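Local coordinates for type I site-specific restriction-modification system, R (Restriction) subunit (Vibrio vulnificus, PDB 3H1T), which is a putative restriction (R) subunit of a type I restriction enzyme that probably couples ATP hydrolysis to DNA translocation and cleavage, at residues T51-F56 with R75-L80; I88-A93 with L114-A119; P179-Q184 with D368-P373; V32-K37 with Y120-H125; N46-T51 with L80-D85. All coordinates share one frame; numbering follows the deposited sequence.

Contact 1: T51-F56 with R75-L80; sequences TEQYTF and RADYLL
One face of the Y54 ring receives L79: CG sits 4.1 Å from the centroid of the Y54 ring and 20° off its normal, a CH-pi contact offset toward the rim. Y54 reaches it with CG anti to its backbone N (chi1 172°). The backbone N of A76 lies at the edge of the F56 ring, 4.2 Å from F56 CE1. On the other side of the strand pair E52 and Y78 run side by side, with E52 CG 3.2 Å from Y78 CE2. The guanidinium of R75 meets T55 through a weak, bent bond from NH1 to T55 OG1. Between these side chains the backbones pair antiparallel, T51 N reaching L79 O at 3.1 Å. Q53 and Y54 both face A76, a G1 beta bulge, and Y54 N donates to A76 O over 2.8 Å. Both strands turn a corner here, at E52-Q53 and at D77; across it Q53 N donates to D77 O at 2.7 Å. Outside the pair, D77 OD2 accepts from A93 N on strand 86-93, Y78 packs on helix 26-40 and bonds T35 through its hydroxyl, and Y54 and F56 rest against helix 104-114.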
# COMPACT_ATOMS: atom_id res chain seq x y z
N THR A 51 -4.02 17.88 -18.53
CA THR A 51 -2.80 18.08 -17.78
C THR A 51 -1.68 17.42 -18.57
O THR A 51 -1.56 16.19 -18.67
CB THR A 51 -2.90 17.52 -16.35
OG1 THR A 51 -1.66 16.89 -16.00
CG2 THR A 51 -4.06 16.58 -16.21
N GLU A 52 -0.89 18.27 -19.21
CA GLU A 52 0.24 17.84 -20.01
C GLU A 52 1.36 17.40 -19.09
O GLU A 52 1.56 17.96 -18.01
CB GLU A 52 0.75 18.98 -20.89
CG GLU A 52 -0.17 19.44 -21.98
CD GLU A 52 0.52 20.40 -22.94
OE1 GLU A 52 1.59 20.02 -23.49
OE2 GLU A 52 0.00 21.52 -23.13
N GLN A 53 2.12 16.42 -19.55
CA GLN A 53 3.23 15.92 -18.77
C GLN A 53 2.74 15.60 -17.36
O GLN A 53 3.19 16.21 -16.39
CB GLN A 53 4.34 16.97 -18.72
CG GLN A 53 5.00 17.27 -20.06
CD GLN A 53 5.59 16.03 -20.73
OE1 GLN A 53 6.29 15.25 -20.10
NE2 GLN A 53 5.32 15.86 -22.02
N TYR A 54 1.82 14.65 -17.26
CA TYR A 54 1.29 14.23 -15.97
C TYR A 54 2.33 13.31 -15.30
O TYR A 54 2.59 12.20 -15.78
CB TYR A 54 -0.02 13.46 -16.18
CG TYR A 54 -0.58 12.80 -14.94
CD1 TYR A 54 -0.95 13.55 -13.83
CD2 TYR A 54 -0.78 11.41 -14.90
CE1 TYR A 54 -1.51 12.94 -12.71
CE2 TYR A 54 -1.34 10.80 -13.79
CZ TYR A 54 -1.70 11.56 -12.69
OH TYR A 54 -2.23 10.95 -11.58
N THR A 55 2.95 13.80 -14.24
CA THR A 55 3.95 13.02 -13.52
C THR A 55 3.18 12.45 -12.34
O THR A 55 2.59 13.20 -11.56
CB THR A 55 5.11 13.91 -13.03
OG1 THR A 55 5.66 14.62 -14.15
CG2 THR A 55 6.21 13.06 -12.42
N PHE A 56 3.19 11.14 -12.20
CA PHE A 56 2.43 10.51 -11.13
C PHE A 56 3.22 9.52 -10.29
O PHE A 56 2.64 8.80 -9.48
CB PHE A 56 1.20 9.83 -11.72
CG PHE A 56 1.53 8.80 -12.78
CD1 PHE A 56 1.76 9.20 -14.09
CD2 PHE A 56 1.63 7.45 -12.46
CE1 PHE A 56 2.09 8.26 -15.07
CE2 PHE A 56 1.95 6.51 -13.42
CZ PHE A 56 2.18 6.91 -14.73
N ARG A 75 5.59 9.48 -16.38
CA ARG A 75 4.91 10.66 -16.90
C ARG A 75 4.16 10.34 -18.19
O ARG A 75 4.66 9.61 -19.05
CB ARG A 75 6.00 11.70 -17.14
CG ARG A 75 5.64 13.15 -17.35
CD ARG A 75 6.94 13.87 -17.70
NE ARG A 75 8.12 13.13 -17.22
CZ ARG A 75 8.69 13.29 -16.02
NH1 ARG A 75 8.20 14.16 -15.14
NH2 ARG A 75 9.76 12.57 -15.68
N ALA A 76 2.94 10.86 -18.31
CA ALA A 76 2.15 10.66 -19.51
C ALA A 76 2.06 12.00 -20.24
O ALA A 76 1.92 13.04 -19.60
CB ALA A 76 0.75 10.16 -19.14
N ASP A 77 2.17 11.99 -21.57
CA ASP A 77 2.11 13.24 -22.32
C ASP A 77 0.88 14.06 -21.95
O ASP A 77 1.00 15.25 -21.65
CB ASP A 77 2.13 12.97 -23.82
CG ASP A 77 3.43 12.37 -24.28
OD1 ASP A 77 4.47 12.70 -23.67
OD2 ASP A 77 3.43 11.58 -25.25
N TYR A 78 -0.29 13.44 -21.96
CA TYR A 78 -1.52 14.12 -21.60
C TYR A 78 -2.42 13.21 -20.81
O TYR A 78 -2.49 12.01 -21.05
CB TYR A 78 -2.32 14.60 -22.81
CG TYR A 78 -1.65 15.60 -23.72
CD1 TYR A 78 -0.83 15.19 -24.76
CD2 TYR A 78 -1.93 16.96 -23.59
CE1 TYR A 78 -0.31 16.09 -25.67
CE2 TYR A 78 -1.42 17.87 -24.51
CZ TYR A 78 -0.61 17.42 -25.55
OH TYR A 78 -0.13 18.28 -26.52
N LEU A 79 -3.13 13.80 -19.86
CA LEU A 79 -4.08 13.08 -19.04
C LEU A 79 -5.34 13.89 -19.28
O LEU A 79 -5.34 15.11 -19.15
CB LEU A 79 -3.65 13.13 -17.58
CG LEU A 79 -4.18 12.16 -16.51
CD1 LEU A 79 -4.99 12.92 -15.49
CD2 LEU A 79 -4.99 11.04 -17.13
N LEU A 80 -6.43 13.22 -19.65
CA LEU A 80 -7.67 13.92 -19.91
C LEU A 80 -8.60 13.66 -18.74
O LEU A 80 -8.99 12.53 -18.51
CB LEU A 80 -8.29 13.42 -21.21
CG LEU A 80 -7.35 13.51 -22.41
CD1 LEU A 80 -8.08 13.03 -23.64
CD2 LEU A 80 -6.85 14.92 -22.63

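Contact 2: I88-A93 with L114-A119; sequences IAVVEA and LGLKFA
I88 and A89 pack closely on F118, whereas the neighbouring backbone of K117 is reached through water. On the close side, F118 CB lies 3.8 Å from A89 CB, and F118 turns the edge of its ring to the backbone, with CD2 3.5 Å from I88 O and close to the ring plane. I88 CG1 adds a contact to the same CD2 at 3.9 Å. Over the opposite face of the strand L116 extends CD1 to 3.9 Å from V90 CB and also touches the A89 carbonyl. One direct hydrogen bond joins the segments, V90 N to F118 O at 3.2 Å, and it begins the parallel pairing of V90 with A119. At the looser end the strands have not yet closed: water 1 donates to I88 O (2.7 Å) and accepts from K117 N (2.9 Å), while the K117 side chain leads away. G115, with positive phi, ends the preceding helix in a Schellman motif. Strand 86-93, helix 104-114 and strand 118-122 form a beta-alpha-beta unit; with D77, E92 and K94 matching the signature pattern in sequence, this is consistent with a PD-(D/E)XK nuclease core, as in other HsdR subunits.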
# COMPACT_ATOMS: atom_id res chain seq x y z
N ILE A 88 -10.04 10.32 -17.06
CA ILE A 88 -10.76 9.38 -17.90
C ILE A 88 -10.02 8.84 -19.12
O ILE A 88 -10.36 7.77 -19.61
CB ILE A 88 -12.13 9.99 -18.33
CG1 ILE A 88 -13.02 8.90 -18.96
CG2 ILE A 88 -11.89 11.16 -19.29
CD1 ILE A 88 -14.50 9.24 -19.00
N ALA A 89 -9.01 9.55 -19.61
CA ALA A 89 -8.24 9.06 -20.77
C ALA A 89 -6.77 9.50 -20.76
O ALA A 89 -6.36 10.35 -19.97
CB ALA A 89 -8.90 9.51 -22.08
N VAL A 90 -5.99 8.92 -21.65
CA VAL A 90 -4.58 9.27 -21.71
C VAL A 90 -4.08 9.31 -23.16
O VAL A 90 -4.56 8.57 -24.01
CB VAL A 90 -3.75 8.28 -20.84
CG1 VAL A 90 -3.74 6.89 -21.47
CG2 VAL A 90 -2.35 8.82 -20.63
N VAL A 91 -3.12 10.20 -23.43
CA VAL A 91 -2.60 10.35 -24.78
C VAL A 91 -1.08 10.25 -24.90
O VAL A 91 -0.34 10.80 -24.09
CB VAL A 91 -3.00 11.74 -25.37
CG1 VAL A 91 -2.57 11.84 -26.84
CG2 VAL A 91 -4.49 11.94 -25.23
N GLU A 92 -0.62 9.54 -25.92
CA GLU A 92 0.81 9.43 -26.17
C GLU A 92 1.03 10.22 -27.46
O GLU A 92 0.46 9.90 -28.50
CB GLU A 92 1.22 7.96 -26.37
CG GLU A 92 2.26 7.41 -25.38
CD GLU A 92 3.57 8.19 -25.34
OE1 GLU A 92 4.31 8.20 -26.35
OE2 GLU A 92 3.86 8.79 -24.28
N ALA A 93 1.84 11.26 -27.40
CA ALA A 93 2.08 12.06 -28.59
C ALA A 93 3.42 11.68 -29.18
O ALA A 93 4.29 11.17 -28.48
CB ALA A 93 2.05 13.56 -28.25
N LEU A 114 -2.94 3.56 -14.93
CA LEU A 114 -3.75 4.60 -14.32
C LEU A 114 -5.22 4.20 -14.18
O LEU A 114 -6.04 4.99 -13.72
CB LEU A 114 -3.64 5.88 -15.15
CG LEU A 114 -2.26 6.52 -15.32
CD1 LEU A 114 -2.34 7.54 -16.44
CD2 LEU A 114 -1.80 7.18 -14.03
N GLY A 115 -5.56 2.99 -14.59
CA GLY A 115 -6.93 2.54 -14.48
C GLY A 115 -7.92 3.22 -15.41
O GLY A 115 -9.09 3.40 -15.04
N LEU A 116 -7.47 3.58 -16.61
CA LEU A 116 -8.34 4.27 -17.56
C LEU A 116 -8.85 3.33 -18.63
O LEU A 116 -8.23 2.30 -18.91
CB LEU A 116 -7.60 5.43 -18.23
CG LEU A 116 -6.90 6.31 -17.18
CD1 LEU A 116 -6.21 7.46 -17.88
CD2 LEU A 116 -7.89 6.84 -16.14
N LYS A 117 -9.99 3.68 -19.23
CA LYS A 117 -10.63 2.88 -20.27
C LYS A 117 -10.44 3.43 -21.67
O LYS A 117 -10.94 2.85 -22.63
CB LYS A 117 -12.13 2.80 -19.99
CG LYS A 117 -12.64 1.47 -19.47
CD LYS A 117 -12.15 1.18 -18.06
CE LYS A 117 -12.77 -0.12 -17.51
NZ LYS A 117 -11.79 -1.24 -17.40
N PHE A 118 -9.74 4.55 -21.81
CA PHE A 118 -9.52 5.12 -23.14
C PHE A 118 -8.07 5.51 -23.37
O PHE A 118 -7.46 6.20 -22.55
CB PHE A 118 -10.45 6.32 -23.33
CG PHE A 118 -11.90 5.99 -23.13
CD1 PHE A 118 -12.59 5.20 -24.05
CD2 PHE A 118 -12.54 6.36 -21.94
CE1 PHE A 118 -13.89 4.77 -23.79
CE2 PHE A 118 -13.85 5.94 -21.67
CZ PHE A 118 -14.53 5.14 -22.60
N ALA A 119 -7.50 5.06 -24.47
CA ALA A 119 -6.11 5.38 -24.76
C ALA A 119 -5.93 5.91 -26.17
O ALA A 119 -6.54 5.40 -27.11
CB ALA A 119 -5.24 4.13 -24.54
O HOH W 1 -11.68 5.84 -18.20

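Contact 3: P179-Q184 with D368-P373; sequences PRYYQQ and DGFLAP
R180 and F370 meet by side chains alone, their CA atoms 9.8 Å apart, R180 at the N-cap position of a helix and F370 just beyond a Schellman motif at G369. The R180 guanidinium lies flat on the F370 ring, the planes 15° apart and the centres 3.9 Å apart, with F370 CD1 beneath the middle of the group. The chain is extended from CG to NE, and CD makes a CH-pi contact with the same face. NH1 donates in the guanidinium plane to Y182 OH (2.9 Å), itself bonded to T209 O, and water 2 links NH1 to F370 O, fixing the group's rotation. Y182 CE1 comes 3.7 Å from F370 CD2, with the two rings oblique. Y181 OH donates to D368 OD2 at a modelled 2.4 Å, so short that it is doubtful. D368 OD1 also pairs with K74, and Y182 stacks on Y360. The contact joins the start of helix 181-195, in the first helicase-like domain, to the loop between helix 362-368 and strand 374-381, which enters the second.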
# COMPACT_ATOMS: atom_id res chain seq x y z
N PRO A 179 -4.70 12.64 -3.27
CA PRO A 179 -4.41 11.21 -3.30
C PRO A 179 -3.69 10.76 -4.57
O PRO A 179 -4.02 11.18 -5.67
CB PRO A 179 -5.79 10.57 -3.15
CG PRO A 179 -6.70 11.56 -3.77
CD PRO A 179 -6.15 12.88 -3.23
N ARG A 180 -2.68 9.91 -4.38
CA ARG A 180 -1.88 9.37 -5.47
C ARG A 180 -2.74 8.65 -6.51
O ARG A 180 -3.90 8.32 -6.26
CB ARG A 180 -0.83 8.42 -4.90
CG ARG A 180 0.13 9.13 -3.97
CD ARG A 180 0.91 8.14 -3.15
NE ARG A 180 1.88 8.80 -2.28
CZ ARG A 180 2.69 8.15 -1.44
NH1 ARG A 180 2.62 6.83 -1.36
NH2 ARG A 180 3.55 8.83 -0.69
N TYR A 181 -2.16 8.40 -7.68
CA TYR A 181 -2.85 7.74 -8.78
C TYR A 181 -3.48 6.40 -8.41
O TYR A 181 -4.62 6.13 -8.79
CB TYR A 181 -1.92 7.57 -10.01
CG TYR A 181 -1.04 6.34 -10.01
CD1 TYR A 181 0.23 6.35 -9.43
CD2 TYR A 181 -1.48 5.15 -10.59
CE1 TYR A 181 1.04 5.20 -9.43
CE2 TYR A 181 -0.69 4.01 -10.61
CZ TYR A 181 0.57 4.03 -10.03
OH TYR A 181 1.34 2.90 -10.06
N TYR A 182 -2.77 5.55 -7.66
CA TYR A 182 -3.33 4.25 -7.30
C TYR A 182 -4.43 4.33 -6.25
O TYR A 182 -5.34 3.51 -6.25
CB TYR A 182 -2.24 3.28 -6.86
CG TYR A 182 -1.47 3.69 -5.65
CD1 TYR A 182 -0.35 4.52 -5.77
CD2 TYR A 182 -1.86 3.28 -4.37
CE1 TYR A 182 0.36 4.92 -4.64
CE2 TYR A 182 -1.15 3.68 -3.24
CZ TYR A 182 -0.04 4.50 -3.38
OH TYR A 182 0.64 4.91 -2.25
N GLN A 183 -4.36 5.32 -5.36
CA GLN A 183 -5.39 5.48 -4.34
C GLN A 183 -6.69 5.88 -5.02
O GLN A 183 -7.78 5.49 -4.60
CB GLN A 183 -4.98 6.54 -3.33
CG GLN A 183 -3.78 6.11 -2.52
CD GLN A 183 -3.20 7.20 -1.64
OE1 GLN A 183 -2.48 6.90 -0.68
NE2 GLN A 183 -3.49 8.45 -1.95
N GLN A 184 -6.56 6.67 -6.08
CA GLN A 184 -7.70 7.11 -6.84
C GLN A 184 -8.35 5.92 -7.56
O GLN A 184 -9.57 5.86 -7.65
CB GLN A 184 -7.28 8.18 -7.84
CG GLN A 184 -6.98 9.53 -7.21
CD GLN A 184 -6.61 10.57 -8.24
OE1 GLN A 184 -7.33 10.76 -9.21
NE2 GLN A 184 -5.48 11.25 -8.03
N ASP A 368 7.38 2.55 -8.10
CA ASP A 368 6.88 3.91 -8.23
C ASP A 368 7.61 4.88 -7.31
O ASP A 368 7.37 6.09 -7.35
CB ASP A 368 5.38 3.96 -7.91
CG ASP A 368 4.52 3.26 -8.96
OD1 ASP A 368 5.03 2.90 -10.04
OD2 ASP A 368 3.32 3.08 -8.69
N GLY A 369 8.51 4.35 -6.48
CA GLY A 369 9.25 5.19 -5.56
C GLY A 369 8.44 5.55 -4.32
O GLY A 369 8.75 6.51 -3.63
N PHE A 370 7.41 4.77 -4.04
CA PHE A 370 6.54 5.02 -2.89
C PHE A 370 6.78 4.10 -1.70
O PHE A 370 6.28 4.35 -0.61
CB PHE A 370 5.08 4.93 -3.31
CG PHE A 370 4.63 6.08 -4.16
CD1 PHE A 370 4.89 7.40 -3.77
CD2 PHE A 370 3.91 5.86 -5.34
CE1 PHE A 370 4.45 8.48 -4.54
CE2 PHE A 370 3.46 6.93 -6.12
CZ PHE A 370 3.73 8.24 -5.72
N LEU A 371 7.51 3.03 -1.93
CA LEU A 371 7.85 2.08 -0.88
C LEU A 371 9.34 1.83 -1.04
O LEU A 371 9.88 2.03 -2.12
CB LEU A 371 7.05 0.78 -1.02
CG LEU A 371 5.55 0.84 -0.73
CD1 LEU A 371 4.98 -0.56 -0.91
CD2 LEU A 371 5.29 1.35 0.68
N ALA A 372 9.99 1.38 0.03
CA ALA A 372 11.43 1.18 -0.01
C ALA A 372 11.95 -0.18 -0.46
O ALA A 372 11.39 -1.22 -0.15
CB ALA A 372 12.03 1.53 1.36
N PRO A 373 13.04 -0.18 -1.24
CA PRO A 373 13.65 -1.43 -1.72
C PRO A 373 14.44 -2.12 -0.59
O PRO A 373 14.69 -1.50 0.44
CB PRO A 373 14.52 -0.96 -2.89
CG PRO A 373 14.91 0.43 -2.47
CD PRO A 373 13.61 0.98 -1.95
O HOH W 2 3.83 4.97 0.37

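Contact 4: V32-K37 with Y120-H125; sequences VYVTPK and YSTNGH
Y33 lays its CB against the backbone of G124, 3.3 Å from G124 CA, and the ring, its CG anti to the carbonyl carbon (chi1 -60°), passes obliquely over the same peptide. The backbone angles of G124 by themselves favour glycine, and Y33 CB packs directly on its CA. K37 approaches the same residue from one helical turn further on. Its chain is fully extended beyond CG (chi2 179°), CD and CE running past G124 O, and NZ bonds that oxygen at 2.8 Å, in the carbonyl plane and on a lone pair. Water 3 accepts from K37 NZ at 3.1 Å and donates to H125 O at 3.1 Å, a second, indirect link to the turn. Toward the strand, away from the lysine tip, V34 turns its methyls to T122, CG2 to CG2 at 4.1 Å. T122 holds OG1 anti to its backbone N, which puts CG2 between the backbone N and the carbonyl carbon, toward V34; OG1 accepts from G124 N at 3.0 Å, an ST turn, and is also bonded to E126 O. Helix 26-40 thus packs across the end of strand 118-122, while V34 and T35 also touch Y78 of strand 75-81, and T122 packs on V91 of strand 86-93.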
# COMPACT_ATOMS: atom_id res chain seq x y z
N VAL A 32 1.31 22.75 -32.03
CA VAL A 32 0.61 23.05 -33.26
C VAL A 32 -0.61 22.16 -33.57
O VAL A 32 -1.63 22.67 -34.08
CB VAL A 32 1.60 23.05 -34.46
CG1 VAL A 32 0.87 23.14 -35.78
CG2 VAL A 32 2.54 24.25 -34.32
N TYR A 33 -0.54 20.86 -33.27
CA TYR A 33 -1.70 20.00 -33.55
C TYR A 33 -2.44 19.40 -32.37
O TYR A 33 -3.65 19.61 -32.21
CB TYR A 33 -1.32 18.82 -34.45
CG TYR A 33 -0.78 19.20 -35.79
CD1 TYR A 33 0.55 19.60 -35.93
CD2 TYR A 33 -1.57 19.12 -36.94
CE1 TYR A 33 1.08 19.90 -37.17
CE2 TYR A 33 -1.05 19.42 -38.19
CZ TYR A 33 0.28 19.81 -38.30
OH TYR A 33 0.82 20.09 -39.54
N VAL A 34 -1.73 18.64 -31.54
CA VAL A 34 -2.35 17.95 -30.43
C VAL A 34 -3.14 18.79 -29.44
O VAL A 34 -4.34 18.55 -29.26
CB VAL A 34 -1.32 17.11 -29.68
CG1 VAL A 34 -2.02 16.20 -28.69
CG2 VAL A 34 -0.50 16.28 -30.69
N THR A 35 -2.50 19.76 -28.80
CA THR A 35 -3.22 20.60 -27.84
C THR A 35 -4.41 21.33 -28.48
O THR A 35 -5.50 21.40 -27.91
CB THR A 35 -2.29 21.64 -27.18
OG1 THR A 35 -1.18 20.96 -26.57
CG2 THR A 35 -3.04 22.42 -26.08
N PRO A 36 -4.22 21.91 -29.67
CA PRO A 36 -5.38 22.58 -30.25
C PRO A 36 -6.55 21.62 -30.48
O PRO A 36 -7.70 21.94 -30.17
CB PRO A 36 -4.82 23.16 -31.53
CG PRO A 36 -3.43 23.54 -31.10
CD PRO A 36 -2.98 22.30 -30.37
N LYS A 37 -6.26 20.43 -30.99
CA LYS A 37 -7.32 19.45 -31.25
C LYS A 37 -7.99 19.00 -29.95
O LYS A 37 -9.18 18.70 -29.94
CB LYS A 37 -6.79 18.25 -32.04
CG LYS A 37 -6.54 18.57 -33.51
CD LYS A 37 -5.99 17.37 -34.28
CE LYS A 37 -5.85 17.68 -35.77
NZ LYS A 37 -5.43 16.48 -36.55
N TYR A 120 -5.07 6.92 -26.33
CA TYR A 120 -4.84 7.52 -27.64
C TYR A 120 -3.38 7.67 -28.01
O TYR A 120 -2.54 7.97 -27.19
CB TYR A 120 -5.49 8.90 -27.70
CG TYR A 120 -6.96 8.85 -27.40
CD1 TYR A 120 -7.88 8.56 -28.41
CD2 TYR A 120 -7.42 8.98 -26.09
CE1 TYR A 120 -9.23 8.40 -28.12
CE2 TYR A 120 -8.77 8.81 -25.79
CZ TYR A 120 -9.66 8.52 -26.80
OH TYR A 120 -10.97 8.31 -26.48
N SER A 121 -3.09 7.45 -29.27
CA SER A 121 -1.76 7.64 -29.78
C SER A 121 -1.98 8.63 -30.91
O SER A 121 -2.90 8.47 -31.71
CB SER A 121 -1.20 6.32 -30.28
OG SER A 121 0.09 6.52 -30.78
N THR A 122 -1.15 9.67 -30.98
CA THR A 122 -1.32 10.66 -32.02
C THR A 122 0.00 11.24 -32.46
O THR A 122 0.96 11.27 -31.68
CB THR A 122 -2.20 11.81 -31.54
OG1 THR A 122 -2.25 12.83 -32.55
CG2 THR A 122 -1.63 12.40 -30.26
N ASN A 123 0.05 11.69 -33.71
CA ASN A 123 1.24 12.31 -34.27
C ASN A 123 0.85 13.69 -34.78
O ASN A 123 1.52 14.25 -35.64
CB ASN A 123 1.82 11.45 -35.41
CG ASN A 123 0.83 11.21 -36.55
OD1 ASN A 123 -0.34 11.57 -36.48
ND2 ASN A 123 1.32 10.58 -37.61
N GLY A 124 -0.22 14.23 -34.22
CA GLY A 124 -0.68 15.54 -34.66
C GLY A 124 -1.78 15.46 -35.70
O GLY A 124 -2.92 15.86 -35.44
N HIS A 125 -1.47 14.94 -36.89
CA HIS A 125 -2.51 14.85 -37.90
C HIS A 125 -3.37 13.62 -37.77
O HIS A 125 -4.53 13.65 -38.14
CB HIS A 125 -1.94 14.96 -39.33
CG HIS A 125 -0.77 14.06 -39.60
ND1 HIS A 125 0.51 14.35 -39.17
CD2 HIS A 125 -0.67 12.93 -40.34
CE1 HIS A 125 1.35 13.45 -39.64
NE2 HIS A 125 0.66 12.57 -40.36
O HOH W 3 -7.44 14.20 -37.09

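Contact 5: N46-T51 with L80-D85; sequences NPSAIT and LKYTRD
K81 and A49 pair through two backbone bonds, A49 N to K81 O and K81 N to A49 O, each 3.0 Å long with an angle of 160° at the hydrogen. From this pair the K81 side chain can be followed outward. CB stands 4.0 Å from A49 O; the chain then bends at chi3 (-74°), which swings CE to within 4.2 Å of T51 CG2. At the tip NZ turns back on its own segment in a weak bond to R84 O. The pairing is that of the outermost strand 49-55 with strand 75-81, at the margin of the mixed six-stranded sheet of the N-terminal domain. On the other face I50 and L80 lie side by side, I50 CG1 4.2 Å from L80 CD2, with W43 touching both. Where segment 80-85 turns its corner at Y82, S48 OG donates to Y82 O at 2.8 Å, tilted from the carbonyl plane. P47, preceded by a cis peptide bond, rests its CG 3.7 Å from T83 OG1, while the Y82 ring stacks on F150.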
# COMPACT_ATOMS: atom_id res chain seq x y z
N ASN A 46 -14.48 23.70 -18.27
CA ASN A 46 -14.83 23.23 -16.92
C ASN A 46 -16.12 22.39 -16.88
O ASN A 46 -17.11 22.75 -17.51
CB ASN A 46 -14.91 24.43 -15.98
CG ASN A 46 -13.60 25.22 -15.94
OD1 ASN A 46 -13.58 26.45 -15.89
ND2 ASN A 46 -12.47 24.49 -15.95
N PRO A 47 -16.16 21.35 -16.03
CA PRO A 47 -15.11 20.86 -15.13
C PRO A 47 -13.96 20.05 -15.73
O PRO A 47 -13.00 19.73 -15.03
CB PRO A 47 -15.92 20.08 -14.10
CG PRO A 47 -16.87 19.37 -14.98
CD PRO A 47 -17.33 20.46 -15.95
N SER A 48 -14.03 19.71 -17.01
CA SER A 48 -12.97 18.92 -17.61
C SER A 48 -11.65 19.67 -17.68
O SER A 48 -11.64 20.90 -17.65
CB SER A 48 -13.38 18.48 -19.02
OG SER A 48 -14.63 17.82 -18.98
N ALA A 49 -10.54 18.94 -17.77
CA ALA A 49 -9.23 19.57 -17.86
C ALA A 49 -8.24 18.70 -18.64
O ALA A 49 -8.51 17.53 -18.95
CB ALA A 49 -8.68 19.84 -16.46
N ILE A 50 -7.10 19.31 -18.97
CA ILE A 50 -6.00 18.66 -19.68
C ILE A 50 -4.78 18.91 -18.83
O ILE A 50 -4.53 20.05 -18.43
CB ILE A 50 -5.66 19.31 -21.05
CG1 ILE A 50 -6.78 19.08 -22.06
CG2 ILE A 50 -4.39 18.71 -21.61
CD1 ILE A 50 -7.70 20.25 -22.19
N THR A 51 -4.02 17.88 -18.53
CA THR A 51 -2.80 18.08 -17.78
C THR A 51 -1.68 17.42 -18.57
O THR A 51 -1.56 16.19 -18.67
CB THR A 51 -2.90 17.52 -16.35
OG1 THR A 51 -1.66 16.89 -16.00
CG2 THR A 51 -4.06 16.58 -16.21
N LEU A 80 -6.43 13.22 -19.65
CA LEU A 80 -7.67 13.92 -19.91
C LEU A 80 -8.60 13.66 -18.74
O LEU A 80 -8.99 12.53 -18.51
CB LEU A 80 -8.29 13.42 -21.21
CG LEU A 80 -7.35 13.51 -22.41
CD1 LEU A 80 -8.08 13.03 -23.64
CD2 LEU A 80 -6.85 14.92 -22.63
N LYS A 81 -8.93 14.71 -18.00
CA LYS A 81 -9.80 14.56 -16.85
C LYS A 81 -11.21 15.00 -17.17
O LYS A 81 -11.42 16.11 -17.67
CB LYS A 81 -9.25 15.35 -15.64
CG LYS A 81 -7.82 14.94 -15.26
CD LYS A 81 -7.48 15.24 -13.81
CE LYS A 81 -7.26 16.71 -13.54
NZ LYS A 81 -6.43 16.87 -12.31
N TYR A 82 -12.18 14.13 -16.92
CA TYR A 82 -13.57 14.48 -17.17
C TYR A 82 -13.93 15.56 -16.17
O TYR A 82 -14.59 16.55 -16.48
CB TYR A 82 -14.48 13.28 -16.96
CG TYR A 82 -15.91 13.68 -17.13
CD1 TYR A 82 -16.38 14.16 -18.35
CD2 TYR A 82 -16.81 13.59 -16.07
CE1 TYR A 82 -17.70 14.55 -18.52
CE2 TYR A 82 -18.13 13.98 -16.22
CZ TYR A 82 -18.57 14.46 -17.44
OH TYR A 82 -19.89 14.83 -17.60
N THR A 83 -13.47 15.33 -14.95
CA THR A 83 -13.68 16.22 -13.83
C THR A 83 -12.31 16.37 -13.16
O THR A 83 -11.35 15.69 -13.53
CB THR A 83 -14.74 15.62 -12.89
OG1 THR A 83 -16.00 16.25 -13.15
CG2 THR A 83 -14.39 15.81 -11.45
N ARG A 84 -12.21 17.30 -12.21
CA ARG A 84 -10.96 17.55 -11.52
C ARG A 84 -10.52 16.29 -10.82
O ARG A 84 -9.36 15.88 -10.94
CB ARG A 84 -11.11 18.69 -10.50
CG ARG A 84 -9.77 19.18 -9.94
CD ARG A 84 -9.73 19.16 -8.43
NE ARG A 84 -10.37 20.32 -7.81
CZ ARG A 84 -10.80 20.32 -6.55
NH1 ARG A 84 -10.67 19.23 -5.82
NH2 ARG A 84 -11.36 21.41 -6.02
N ASP A 85 -11.45 15.66 -10.11
CA ASP A 85 -11.18 14.43 -9.37
C ASP A 85 -11.59 13.19 -10.14
O ASP A 85 -11.81 12.14 -9.54
CB ASP A 85 -11.92 14.46 -8.03
CG ASP A 85 -11.40 15.53 -7.10
OD1 ASP A 85 -10.17 15.71 -7.05
OD2 ASP A 85 -12.21 16.19 -6.41

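Contacts 1, 2, 4 and 5 build one N-terminal domain around a single six-stranded sheet. Contacts 1 and 5 are consecutive parts of the same strand pair, sharing T51 and L80, with centres 12 Å apart. Contact 2 continues inward across the sheet, bonded to contact 1 by D77 OD2 to A93 N (2.7 Å). D77 and E92, of contacts 1 and 2, match a nuclease signature, so the putative site would lie where the two meet. Contact 4 brings helix 26-40 against contact 1, T35 OG1 lying 2.9 Å from Y78 OH. Contact 3 belongs to the helicase-like part, its centre 16 Å from that of contact 1, yet they touch where F56 O approaches Y181 CD1 (3.4 Å).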